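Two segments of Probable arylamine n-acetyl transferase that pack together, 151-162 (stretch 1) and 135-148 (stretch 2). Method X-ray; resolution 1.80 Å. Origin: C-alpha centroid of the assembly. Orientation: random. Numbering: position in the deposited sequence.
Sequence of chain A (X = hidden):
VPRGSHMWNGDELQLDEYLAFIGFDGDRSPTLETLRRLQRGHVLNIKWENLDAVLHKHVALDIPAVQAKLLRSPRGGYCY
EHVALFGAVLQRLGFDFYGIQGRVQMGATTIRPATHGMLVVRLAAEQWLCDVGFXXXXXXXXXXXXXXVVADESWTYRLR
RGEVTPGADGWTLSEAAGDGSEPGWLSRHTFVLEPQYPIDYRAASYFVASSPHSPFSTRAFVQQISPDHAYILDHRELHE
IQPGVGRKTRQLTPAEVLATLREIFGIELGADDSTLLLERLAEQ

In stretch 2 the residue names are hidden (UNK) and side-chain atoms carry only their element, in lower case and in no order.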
ATOM      1  N   ALA A 151     -11.917  -8.092  12.294  1.00 17.59           N
ATOM      2  CA  ALA A 151     -10.693  -8.187  13.077  1.00 16.90           C
ATOM      3  C   ALA A 151      -9.550  -8.600  12.145  1.00 19.82           C
ATOM      4  O   ALA A 151      -9.705  -9.484  11.295  1.00 17.35           O
ATOM      5  CB  ALA A 151     -10.856  -9.203  14.214  1.00 17.89           C
ATOM      6  N   ASP A 152      -8.425  -7.924  12.262  1.00 17.34           N
ATOM      7  CA  ASP A 152      -7.262  -8.222  11.448  1.00 16.18           C
ATOM      8  C   ASP A 152      -6.112  -8.189  12.393  1.00 17.21           C
ATOM      9  O   ASP A 152      -5.498  -7.151  12.608  1.00 16.65           O
ATOM     10  CB  ASP A 152      -7.151  -7.211  10.294  1.00 17.07           C
ATOM     11  CG  ASP A 152      -6.016  -7.466   9.330  1.00 22.15           C
ATOM     12  OD1 ASP A 152      -5.933  -8.590   8.786  1.00 23.74           O
ATOM     13  OD2 ASP A 152      -5.233  -6.533   9.085  1.00 22.41           O
ATOM     14  N   GLU A 153      -5.905  -9.321  13.080  1.00 15.34           N
ATOM     15  CA  GLU A 153      -4.908  -9.460  14.141  1.00 13.58           C
ATOM     16  C   GLU A 153      -5.270  -8.458  15.269  1.00 19.66           C
ATOM     17  O   GLU A 153      -6.417  -8.502  15.726  1.00 21.16           O
ATOM     18  CB  GLU A 153      -3.477  -9.317  13.582  1.00 14.02           C
ATOM     19  CG  GLU A 153      -3.061 -10.499  12.707  1.00 17.17           C
ATOM     20  CD  GLU A 153      -2.983 -11.842  13.421  1.00 19.83           C
ATOM     21  OE1 GLU A 153      -2.973 -11.879  14.674  1.00 16.21           O
ATOM     22  OE2 GLU A 153      -2.996 -12.868  12.714  1.00 17.89           O
ATOM     23  N   SER A 154      -4.380  -7.528  15.665  1.00 18.04           N
ATOM     24  CA  SER A 154      -4.715  -6.549  16.714  1.00 17.64           C
ATOM     25  C   SER A 154      -5.430  -5.310  16.170  1.00 20.58           C
ATOM     26  O   SER A 154      -5.862  -4.452  16.950  1.00 18.64           O
ATOM     27  CB  SER A 154      -3.479  -6.121  17.495  1.00 19.47           C
ATOM     28  OG  SER A 154      -2.892  -7.231  18.157  1.00 20.28           O
ATOM     29  N   TRP A 155      -5.554  -5.223  14.839  1.00 16.85           N
ATOM     30  CA  TRP A 155      -6.198  -4.118  14.141  1.00 16.27           C
ATOM     31  C   TRP A 155      -7.640  -4.452  13.920  1.00 19.44           C
ATOM     32  O   TRP A 155      -7.998  -5.633  13.878  1.00 19.70           O
ATOM     33  CB  TRP A 155      -5.502  -3.838  12.796  1.00 14.62           C
ATOM     34  CG  TRP A 155      -4.018  -3.671  12.942  1.00 14.59           C
ATOM     35  CD1 TRP A 155      -3.065  -4.637  12.794  1.00 17.07           C
ATOM     36  CD2 TRP A 155      -3.342  -2.506  13.436  1.00 14.53           C
ATOM     37  NE1 TRP A 155      -1.829  -4.136  13.136  1.00 16.03           N
ATOM     38  CE2 TRP A 155      -1.968  -2.822  13.517  1.00 17.30           C
ATOM     39  CE3 TRP A 155      -3.751  -1.188  13.719  1.00 15.77           C
ATOM     40  CZ2 TRP A 155      -1.002  -1.874  13.881  1.00 16.41           C
ATOM     41  CZ3 TRP A 155      -2.794  -0.258  14.118  1.00 17.10           C
ATOM     42  CH2 TRP A 155      -1.440  -0.602  14.199  1.00 17.39           C
ATOM     43  N   THR A 156      -8.476  -3.418  13.783  1.00 15.18           N
ATOM     44  CA  THR A 156      -9.912  -3.587  13.529  1.00 15.40           C
ATOM     45  C   THR A 156     -10.326  -2.618  12.439  1.00 17.64           C
ATOM     46  O   THR A 156      -9.953  -1.438  12.476  1.00 13.93           O
ATOM     47  CB  THR A 156     -10.747  -3.412  14.812  1.00 23.81           C
ATOM     48  OG1 THR A 156     -10.101  -4.076  15.891  1.00 22.87           O
ATOM     49  CG2 THR A 156     -12.160  -3.967  14.670  1.00 24.72           C
ATOM     50  N   TYR A 157     -11.105  -3.121  11.480  1.00 16.41           N
ATOM     51  CA  TYR A 157     -11.601  -2.331  10.358  1.00 15.95           C
ATOM     52  C   TYR A 157     -13.111  -2.387  10.288  1.00 21.06           C
ATOM     53  O   TYR A 157     -13.740  -3.338  10.778  1.00 20.90           O
ATOM     54  CB  TYR A 157     -10.993  -2.845   9.030  1.00 16.89           C
ATOM     55  CG  TYR A 157      -9.482  -2.726   9.010  1.00 19.32           C
ATOM     56  CD1 TYR A 157      -8.862  -1.483   8.899  1.00 22.86           C
ATOM     57  CD2 TYR A 157      -8.672  -3.852   9.111  1.00 18.50           C
ATOM     58  CE1 TYR A 157      -7.477  -1.361   8.958  1.00 25.47           C
ATOM     59  CE2 TYR A 157      -7.283  -3.742   9.168  1.00 18.63           C
ATOM     60  CZ  TYR A 157      -6.691  -2.491   9.102  1.00 29.84           C
ATOM     61  OH  TYR A 157      -5.320  -2.362   9.139  1.00 29.17           O
ATOM     62  N   ARG A 158     -13.694  -1.374   9.661  1.00 16.26           N
ATOM     63  CA  ARG A 158     -15.122  -1.340   9.393  1.00 14.69           C
ATOM     64  C   ARG A 158     -15.309  -1.062   7.921  1.00 20.20           C
ATOM     65  O   ARG A 158     -14.685  -0.156   7.377  1.00 20.09           O
ATOM     66  CB  ARG A 158     -15.870  -0.305  10.221  1.00 14.69           C
ATOM     67  CG  ARG A 158     -17.393  -0.493  10.094  1.00 18.13           C
ATOM     68  CD  ARG A 158     -18.164   0.769  10.318  1.00 27.33           C
ATOM     69  NE  ARG A 158     -19.599   0.491  10.392  1.00 33.60           N
ATOM     70  CZ  ARG A 158     -20.508   1.387  10.757  1.00 53.13           C
ATOM     71  NH1 ARG A 158     -20.140   2.622  11.080  1.00 39.11           N
ATOM     72  NH2 ARG A 158     -21.794   1.056  10.803  1.00 40.18           N
ATOM     73  N   LEU A 159     -16.130  -1.870   7.274  1.00 18.34           N
ATOM     74  CA  LEU A 159     -16.454  -1.715   5.863  1.00 17.98           C
ATOM     75  C   LEU A 159     -17.919  -1.334   5.788  1.00 18.99           C
ATOM     76  O   LEU A 159     -18.728  -1.960   6.447  1.00 17.11           O
ATOM     77  CB  LEU A 159     -16.165  -3.041   5.138  1.00 17.93           C
ATOM     78  CG  LEU A 159     -16.280  -3.076   3.617  1.00 20.75           C
ATOM     79  CD1 LEU A 159     -15.232  -2.207   2.947  1.00 18.96           C
ATOM     80  CD2 LEU A 159     -16.136  -4.505   3.111  1.00 20.57           C
ATOM     81  N   ARG A 160     -18.257  -0.282   5.041  1.00 16.52           N
ATOM     82  CA  ARG A 160     -19.645   0.150   4.920  1.00 15.22           C
ATOM     83  C   ARG A 160     -19.918   0.770   3.568  1.00 19.17           C
ATOM     84  O   ARG A 160     -19.291   1.770   3.205  1.00 16.74           O
ATOM     85  CB  ARG A 160     -20.005   1.156   6.021  1.00 15.04           C
ATOM     86  CG  ARG A 160     -21.493   1.388   6.123  1.00 19.10           C
ATOM     87  CD  ARG A 160     -21.840   2.182   7.354  1.00 32.46           C
ATOM     88  NE  ARG A 160     -23.289   2.358   7.443  1.00 53.79           N
ATOM     89  CZ  ARG A 160     -23.882   3.380   8.048  1.00 79.90           C
ATOM     90  NH1 ARG A 160     -23.156   4.330   8.626  1.00 72.70           N
ATOM     91  NH2 ARG A 160     -25.206   3.465   8.073  1.00 70.61           N
ATOM     92  N   ARG A 161     -20.908   0.205   2.873  1.00 16.85           N
ATOM     93  CA  ARG A 161     -21.419   0.626   1.567  1.00 16.40           C
ATOM     94  C   ARG A 161     -22.381   1.788   1.753  1.00 19.07           C
ATOM     95  O   ARG A 161     -23.158   1.801   2.712  1.00 18.51           O
ATOM     96  CB  ARG A 161     -22.148  -0.547   0.868  1.00 14.24           C
ATOM     97  CG  ARG A 161     -22.492  -0.292  -0.601  1.00 21.63           C
ATOM     98  CD  ARG A 161     -23.203  -1.479  -1.214  1.00 21.21           C
ATOM     99  NE  ARG A 161     -23.374  -1.336  -2.660  1.00 22.54           N
ATOM    100  CZ  ARG A 161     -23.681  -2.349  -3.464  1.00 37.90           C
ATOM    101  NH1 ARG A 161     -23.803  -3.578  -2.977  1.00 22.97           N
ATOM    102  NH2 ARG A 161     -23.822  -2.152  -4.765  1.00 27.52           N
ATOM    103  N   GLY A 162     -22.338   2.726   0.824  1.00 17.00           N
ATOM    104  CA  GLY A 162     -23.233   3.874   0.816  1.00 16.58           C
ATOM    105  C   GLY A 162     -22.949   4.851  -0.300  1.00 19.18           C
ATOM    106  O   GLY A 162     -22.145   4.584  -1.194  1.00 17.39           O
ATOM    107  N   UNK A 135       0.415   0.738   3.285  1.00 15.70           N
ATOM    108  CA  UNK A 135       1.455   0.967   4.292  1.00 16.17           C
ATOM    109  C   UNK A 135       0.982   0.281   5.557  1.00 20.04           C
ATOM    110  O   UNK A 135       1.419  -0.833   5.839  1.00 20.74           O
ATOM    111  N   UNK A 136      -0.050   0.860   6.229  1.00 15.63           N
ATOM    112  CA  UNK A 136      -0.680   0.216   7.408  1.00 15.30           C
ATOM    113  C   UNK A 136      -1.856  -0.584   6.889  1.00 18.31           C
ATOM    114  O   UNK A 136      -2.993  -0.476   7.357  1.00 19.34           O
ATOM    115  c   UNK A 136      -1.053   1.238   8.488  1.00 19.52           C
ATOM    116  c   UNK A 136       0.173   1.804   9.207  1.00 18.21           C
ATOM    117  o   UNK A 136      -1.825   2.290   7.895  1.00 17.38           O
ATOM    118  N   UNK A 137      -1.560  -1.402   5.903  1.00 15.97           N
ATOM    119  CA  UNK A 137      -2.500  -2.194   5.160  1.00 14.30           C
ATOM    120  C   UNK A 137      -3.135  -3.334   5.950  1.00 18.30           C
ATOM    121  O   UNK A 137      -2.487  -3.942   6.806  1.00 15.68           O
ATOM    122  o   UNK A 137      -1.972  -2.035   2.797  1.00 27.50           O
ATOM    123  c   UNK A 137      -1.780  -2.818   3.960  1.00 18.54           C
ATOM    124  N   UNK A 138      -4.383  -3.706   5.588  1.00 16.39           N
ATOM    125  CA  UNK A 138      -4.965  -4.920   6.145  1.00 16.46           C
ATOM    126  C   UNK A 138      -4.062  -6.096   5.804  1.00 19.23           C
ATOM    127  O   UNK A 138      -3.440  -6.117   4.727  1.00 15.36           O
ATOM    128  c   UNK A 138      -6.638  -3.616   5.053  1.00 21.07           C
ATOM    129  c   UNK A 138      -6.308  -5.018   5.413  1.00 17.76           C
ATOM    130  c   UNK A 138      -5.310  -3.095   4.611  1.00 17.23           C
ATOM    131  N   UNK A 139      -3.914  -7.035   6.755  1.00 17.67           N
ATOM    132  CA  UNK A 139      -3.033  -8.186   6.561  1.00 17.63           C
ATOM    133  C   UNK A 139      -3.760  -9.293   5.842  1.00 22.24           C
ATOM    134  O   UNK A 139      -3.145 -10.289   5.493  1.00 21.68           O
ATOM    135  c   UNK A 139      -2.474  -8.695   7.896  1.00 17.55           C
ATOM    136  c   UNK A 139      -1.387  -8.218  10.086  1.00 22.16           C
ATOM    137  c   UNK A 139      -1.604  -7.714   8.697  1.00 21.30           C
ATOM    138  c   UNK A 139      -0.252  -7.511   8.059  1.00 24.21           C
ATOM    139  N   UNK A 140      -5.070  -9.129   5.611  1.00 18.39           N
ATOM    140  CA  UNK A 140      -5.833 -10.178   4.940  1.00 18.21           C
ATOM    141  C   UNK A 140      -6.826  -9.582   3.948  1.00 19.87           C
ATOM    142  O   UNK A 140      -7.286  -8.452   4.178  1.00 18.51           O
ATOM    143  c   UNK A 140      -6.569 -11.012   5.982  1.00 18.27           C
ATOM    144  N   UNK A 141      -7.208 -10.319   2.869  1.00 15.86           N
ATOM    145  CA  UNK A 141      -8.272  -9.814   1.985  1.00 15.07           C
ATOM    146  C   UNK A 141      -9.545  -9.605   2.790  1.00 18.59           C
ATOM    147  O   UNK A 141      -9.754 -10.285   3.795  1.00 20.49           O
ATOM    148  c   UNK A 141      -6.795 -11.694   2.483  1.00 18.01           C
ATOM    149  c   UNK A 141      -8.451 -10.932   0.947  1.00 17.22           C
ATOM    150  c   UNK A 141      -7.262 -11.807   1.097  1.00 22.35           C
ATOM    151  N   UNK A 142     -10.370  -8.664   2.382  1.00 16.85           N
ATOM    152  CA  UNK A 142     -11.600  -8.349   3.102  1.00 16.05           C
ATOM    153  C   UNK A 142     -12.776  -8.668   2.205  1.00 19.38           C
ATOM    154  O   UNK A 142     -12.841  -8.162   1.078  1.00 20.41           O
ATOM    155  c   UNK A 142     -10.248  -5.122   5.025  1.00 22.76           C
ATOM    156  c   UNK A 142     -11.584  -6.853   3.571  1.00 18.05           C
ATOM    157  c   UNK A 142     -12.964  -6.400   4.064  1.00 20.23           C
ATOM    158  c   UNK A 142     -10.498  -6.610   4.657  1.00 16.96           C
ATOM    159  N   UNK A 143     -13.710  -9.490   2.711  1.00 16.69           N
ATOM    160  CA  UNK A 143     -14.954  -9.876   2.019  1.00 16.83           C
ATOM    161  C   UNK A 143     -15.772  -8.649   1.719  1.00 21.69           C
ATOM    162  O   UNK A 143     -16.130  -7.912   2.633  1.00 21.06           O
ATOM    163  n   UNK A 143     -16.423 -14.494   4.827  1.00 39.58           N
ATOM    164  c   UNK A 143     -16.971 -11.475   2.224  1.00 20.34           C
ATOM    165  n   UNK A 143     -16.236 -15.939   3.059  1.00 38.98           N
ATOM    166  n   UNK A 143     -17.143 -13.851   2.735  1.00 31.13           N
ATOM    167  c   UNK A 143     -17.576 -12.517   3.137  1.00 25.05           C
ATOM    168  c   UNK A 143     -16.606 -14.759   3.539  1.00 49.23           C
ATOM    169  c   UNK A 143     -15.771 -10.849   2.897  1.00 17.67           C
ATOM    170  N   UNK A 144     -16.063  -8.416   0.441  1.00 18.87           N
ATOM    171  CA  UNK A 144     -16.848  -7.256   0.060  1.00 18.94           C
ATOM    172  C   UNK A 144     -18.304  -7.535   0.355  1.00 22.62           C
ATOM    173  O   UNK A 144     -18.949  -8.352  -0.302  1.00 25.17           O
ATOM    174  c   UNK A 144     -16.056  -4.409  -1.324  1.00 27.49           C
ATOM    175  c   UNK A 144     -17.112  -5.408  -3.334  1.00 29.84           C
ATOM    176  c   UNK A 144     -17.036  -5.479  -1.831  1.00 25.93           C
ATOM    177  c   UNK A 144     -16.612  -6.875  -1.405  1.00 19.81           C
ATOM    178  N   UNK A 145     -18.777  -6.918   1.421  1.00 18.74           N
ATOM    179  CA  UNK A 145     -20.152  -7.003   1.923  1.00 17.67           C
ATOM    180  C   UNK A 145     -20.626  -5.574   2.107  1.00 21.15           C
ATOM    181  O   UNK A 145     -19.794  -4.660   2.105  1.00 20.45           O
ATOM    182  c   UNK A 145     -20.281  -7.853   3.230  1.00 19.75           C
ATOM    183  c   UNK A 145     -20.033  -9.333   2.960  1.00 19.54           C
ATOM    184  c   UNK A 145     -19.380  -7.339   4.348  1.00 18.66           C
ATOM    185  N   UNK A 146     -21.934  -5.365   2.289  1.00 18.35           N
ATOM    186  CA  UNK A 146     -22.460  -4.003   2.471  1.00 18.58           C
ATOM    187  C   UNK A 146     -22.112  -3.375   3.823  1.00 22.17           C
ATOM    188  O   UNK A 146     -22.144  -2.143   3.950  1.00 22.79           O
ATOM    189  o   UNK A 146     -25.600  -3.806   0.562  1.00 30.32           O
ATOM    190  o   UNK A 146     -23.625  -4.610   0.003  1.00 23.90           O
ATOM    191  c   UNK A 146     -23.970  -3.972   2.279  1.00 19.71           C
ATOM    192  c   UNK A 146     -24.438  -4.156   0.848  1.00 25.03           C
ATOM    193  N   UNK A 147     -21.812  -4.190   4.841  1.00 17.42           N
ATOM    194  CA  UNK A 147     -21.411  -3.653   6.129  1.00 16.44           C
ATOM    195  C   UNK A 147     -20.791  -4.736   6.992  1.00 20.60           C
ATOM    196  O   UNK A 147     -21.368  -5.811   7.116  1.00 19.17           O
ATOM    197  c   UNK A 147     -22.611  -2.994   6.847  1.00 17.85           C
ATOM    198  o   UNK A 147     -21.626  -1.818  10.216  1.00 31.29           O
ATOM    199  c   UNK A 147     -22.201  -2.025   7.934  1.00 22.66           C
ATOM    200  o   UNK A 147     -22.162  -3.835   9.494  1.00 22.99           O
ATOM    201  c   UNK A 147     -21.982  -2.605   9.311  1.00 27.85           C
ATOM    202  N   UNK A 148     -19.616  -4.458   7.592  1.00 18.53           N
ATOM    203  CA  UNK A 148     -18.957  -5.411   8.498  1.00 18.18           C
ATOM    204  C   UNK A 148     -17.885  -4.777   9.326  1.00 21.62           C
ATOM    205  O   UNK A 148     -17.222  -3.833   8.880  1.00 22.38           O
ATOM    206  c   UNK A 148     -18.333  -6.568   7.720  1.00 18.37           C
TER

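Position 135 has no side-chain atoms. Its phi/psi of 100/-72 would jam a CB against the carbonyl O of the residue before. It does not touch stretch 1. It is G135.

Position 136 carries one carbon bearing one oxygen and one carbon. Its backbone O lies 3.5 Å from Y157 OH. This branching at CB is T136.

Position 137 has one carbon followed by one oxygen, and its CB points away from stretch 1. It is S137. Its N makes a weak hydrogen bond to G135 O.

Position 138 has three carbons closing a ring onto the backbone N. The ring sits over one face of Y157, with its CB 4.1 Å from Y157 CE2. It is P138.

Position 139 has four carbons, forked at the second. Its backbone N donates a hydrogen bond to D152 OD2 at 2.7 Å and 171°, nearly straight. A side-chain carbon at the end of the fork lies 3.9 Å from E153 CG. It is L139.

Position 140 has a single side-chain carbon, CB, 3.8 Å from D152 OD1. Its N is 3.3 Å from D152 OD1, but the angle is too poor for a hydrogen bond. It is A140.

Position 141 again has three carbons closed onto the backbone N. Its CA-to-CB bond points away from stretch 1, and it makes no contact there. It is P141.

Position 142 has four carbons, forked at the first, with one arm two carbons long. The carbon of the short arm packs 3.8 Å from L159 CD2. It is I142.

Position 143 has three carbons, a nitrogen, then a carbon carrying two more nitrogens. Its end leads away and is hydrogen-bonded elsewhere in the structure. Its backbone O lies 3.4 Å from L159 CD2. The guanidinium marks R143.

Position 144 has four carbons, forked at the second. One carbon of the fork lies 4.4 Å from L159 CD2. It is L144.

Position 145 has one carbon carrying two others, one of them 4.5 Å from L159 CD2. It is V145.

Position 146 has two carbons, the second carrying two oxygens. One carboxylate oxygen forms a salt bridge with R161 NH1 at 3.2 Å, and the backbone O accepts from R161 N at 2.9 Å. It is D146.

Position 147 has three carbons, the third carrying two oxygens. One carboxylate oxygen takes hydrogen bonds from R158 NH2 at 2.9 Å and R158 NE at 3.1 Å, within a salt bridge. It is E147.

Position 148 has one carbon. Its N donates to L159 O at 2.9 Å, and its O accepts from L159 N at 2.8 Å. It is A148.

The contact buries 798 Å², both sides summed. At one end, the two strands pair antiparallel: L159 faces A148 as a hydrogen-bonded pair, and R160 faces E147 as a non-hydrogen-bonded pair. Two salt bridges accompany this pairing. L159 packs its CD2 against I142, and more loosely against L144 and V145. At the other end, the D152 carboxylate holds the L139 backbone, and P138 packs over one face of the Y157 ring. Backbone pairing, charge and apolar packing thus act together.

Stretch 2 (135-148) GTSPLAPIRLVDEA
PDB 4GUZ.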